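Local coordinates for MsStt7d protein (Micromonas, PDB 4IX3) that is a homologue of the state transition kinase Stt7 whose catalytic domain binds magnesium and probably uses ATP to phosphorylate proteins, at residues B[78-82]-B[185-189]. Numbering follows the deposited sequence.
Sequences KGTCA and KLIDL. With MG (magnesium ion), chain E.
In the protein kinase fold the loop after helix 59-76, the αC-β4 loop, is tied to the strand that leads into the magnesium-binding DLG sequence, the counterpart of the DFG motif. C81 and L186 form a single beta bridge. L186 N donates to T80 O at 3.0 Å, and A82 N donates to L186 O at 2.8 Å. The same L186 O also takes a CA-H...O contact from C81. K185 runs alongside the loop with its chain extended beyond CG, and CG lies 3.7 Å from G79 O. One water accepts from K185 NZ and donates to C81 O, while salt bridges to E114 and D180 hold the same amine. SG of C81 stands beside its own backbone N (chi1 -61°). There it meets L186 CB at 3.9 Å and, more loosely, L189 CD1. A82 CB rests on I187 CG2. Beyond the bridge, D188 OD2 binds magnesium at 2.1 Å, together with D168 and four waters. Strand 183-186 pairs antiparallel with strand 174-177, through backbone hydrogen bonds of K185 with I175. T80 and L186 both pack on L159 of helix 141-161, and C81 and L189 lie against V73 of helix 59-76.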
ATOM      1  N   LYS B  78      10.895   4.033 -25.648  1.00 15.58           N
ATOM      2  CA  LYS B  78       9.699   4.862 -25.912  1.00 15.46           C
ATOM      3  C   LYS B  78       8.571   4.015 -26.485  1.00 14.48           C
ATOM      4  O   LYS B  78       8.832   3.169 -27.352  1.00 16.84           O
ATOM      5  CB  LYS B  78      10.020   5.979 -26.905  1.00 18.26           C
ATOM      6  CG  LYS B  78      10.811   7.117 -26.274  1.00 21.85           C
ATOM      7  CD  LYS B  78      10.783   8.324 -27.204  1.00 27.83           C
ATOM      8  CE  LYS B  78      11.321   9.568 -26.503  1.00 40.58           C
ATOM      9  NZ  LYS B  78      12.751   9.329 -26.176  1.00 38.77           N
ATOM     10  N   GLY B  79       7.347   4.256 -26.022  1.00 14.07           N
ATOM     11  CA  GLY B  79       6.148   3.574 -26.487  1.00 15.01           C
ATOM     12  C   GLY B  79       5.867   2.273 -25.776  1.00 11.38           C
ATOM     13  O   GLY B  79       4.748   1.754 -25.968  1.00 14.80           O
ATOM     14  N   THR B  80       6.794   1.769 -24.952  1.00 11.89           N
ATOM     15  CA  THR B  80       6.478   0.554 -24.176  1.00 10.27           C
ATOM     16  C   THR B  80       5.492   0.854 -23.050  1.00 10.86           C
ATOM     17  O   THR B  80       4.663  -0.012 -22.729  1.00 11.66           O
ATOM     18  CB  THR B  80       7.724  -0.125 -23.612  1.00 11.56           C
ATOM     19  OG1 THR B  80       8.430   0.763 -22.742  1.00 12.46           O
ATOM     20  CG2 THR B  80       8.637  -0.636 -24.735  1.00 13.21           C
ATOM     21  N   CYS B  81       5.659   2.028 -22.429  1.00 11.25           N
ATOM     22  CA  CYS B  81       4.895   2.393 -21.238  1.00 10.48           C
ATOM     23  C   CYS B  81       4.189   3.725 -21.423  1.00 10.65           C
ATOM     24  O   CYS B  81       4.527   4.470 -22.378  1.00 12.45           O
ATOM     25  CB  CYS B  81       5.870   2.486 -20.076  1.00 12.13           C
ATOM     26  SG  CYS B  81       6.760   0.985 -19.660  1.00 11.81           S
ATOM     27  N   ALA B  82       3.258   4.093 -20.548  1.00  9.76           N
ATOM     28  CA  ALA B  82       2.660   5.414 -20.597  1.00 11.09           C
ATOM     29  C   ALA B  82       3.741   6.505 -20.675  1.00 10.89           C
ATOM     30  O   ALA B  82       4.777   6.463 -19.964  1.00 11.61           O
ATOM     31  CB  ALA B  82       1.815   5.671 -19.371  1.00 12.62           C
ATOM     32  N   LYS B 185      -0.055  -0.346 -23.944  1.00 10.09           N
ATOM     33  CA  LYS B 185       1.072   0.229 -23.197  1.00  9.77           C
ATOM     34  C   LYS B 185       1.020  -0.240 -21.731  1.00  7.87           C
ATOM     35  O   LYS B 185      -0.068  -0.348 -21.155  1.00 10.38           O
ATOM     36  CB  LYS B 185       1.063   1.762 -23.260  1.00 10.41           C
ATOM     37  CG  LYS B 185       1.283   2.332 -24.693  1.00 12.25           C
ATOM     38  CD  LYS B 185       1.287   3.839 -24.687  1.00 13.09           C
ATOM     39  CE  LYS B 185       1.537   4.372 -26.094  1.00 15.06           C
ATOM     40  NZ  LYS B 185       1.598   5.872 -26.069  1.00 16.31           N
ATOM     41  N   LEU B 186       2.188  -0.470 -21.172  1.00  9.19           N
ATOM     42  CA  LEU B 186       2.321  -0.757 -19.718  1.00  9.79           C
ATOM     43  C   LEU B 186       2.195   0.539 -18.926  1.00  9.40           C
ATOM     44  O   LEU B 186       2.670   1.587 -19.367  1.00 11.64           O
ATOM     45  CB  LEU B 186       3.664  -1.411 -19.441  1.00 10.36           C
ATOM     46  CG  LEU B 186       3.681  -2.902 -19.886  1.00 10.77           C
ATOM     47  CD1 LEU B 186       5.098  -3.351 -20.158  1.00 13.28           C
ATOM     48  CD2 LEU B 186       3.073  -3.815 -18.843  1.00 11.98           C
ATOM     49  N   ILE B 187       1.658   0.441 -17.723  1.00 10.43           N
ATOM     50  CA  ILE B 187       1.837   1.490 -16.745  1.00  9.47           C
ATOM     51  C   ILE B 187       2.554   0.891 -15.537  1.00  9.79           C
ATOM     52  O   ILE B 187       2.719  -0.337 -15.420  1.00 11.26           O
ATOM     53  CB  ILE B 187       0.526   2.114 -16.279  1.00 11.44           C
ATOM     54  CG1 ILE B 187      -0.415   1.072 -15.665  1.00 12.80           C
ATOM     55  CG2 ILE B 187      -0.152   2.834 -17.451  1.00 17.45           C
ATOM     56  CD1 ILE B 187      -1.464   1.690 -14.737  1.00 18.77           C
ATOM     57  N   ASP B 188       2.944   1.775 -14.607  1.00 11.27           N
ATOM     58  CA  ASP B 188       3.301   1.410 -13.238  1.00 11.48           C
ATOM     59  C   ASP B 188       4.669   0.720 -13.154  1.00 11.67           C
ATOM     60  O   ASP B 188       4.774  -0.523 -12.993  1.00 11.85           O
ATOM     61  CB  ASP B 188       2.212   0.580 -12.558  1.00 12.17           C
ATOM     62  CG  ASP B 188       2.649   0.164 -11.168  1.00 15.93           C
ATOM     63  OD1 ASP B 188       3.483   0.893 -10.545  1.00 14.42           O
ATOM     64  OD2 ASP B 188       2.210  -0.973 -10.744  1.00 16.01           O
ATOM     65  N   LEU B 189       5.727   1.527 -13.227  1.00 10.89           N
ATOM     66  CA  LEU B 189       7.070   1.070 -13.003  1.00 11.09           C
ATOM     67  C   LEU B 189       7.456   1.232 -11.522  1.00 11.42           C
ATOM     68  O   LEU B 189       8.639   1.203 -11.163  1.00 12.03           O
ATOM     69  CB  LEU B 189       8.051   1.855 -13.890  1.00 11.25           C
ATOM     70  CG  LEU B 189       7.905   1.582 -15.383  1.00 11.36           C
ATOM     71  CD1 LEU B 189       8.472   2.710 -16.223  1.00 13.97           C
ATOM     72  CD2 LEU B 189       8.412   0.215 -15.823  1.00 14.88           C
TER
HETATM   73 MG    MG E 601       2.183  -2.013  -8.957  1.00 18.83          MG
HETATM   74  O   HOH W   1       4.225   6.089 -24.642  1.00 20.12           O
HETATM   75  O   HOH W   2       4.244  -2.208  -9.014  1.00 21.20           O
HETATM   76  O   HOH W   3       2.498  -0.075  -8.116  1.00 24.32           O
HETATM   77  O   HOH W   4       0.208  -1.649  -8.896  1.00 21.73           O
HETATM   78  O   HOH W   5       2.163  -2.851  -7.139  1.00 21.12           O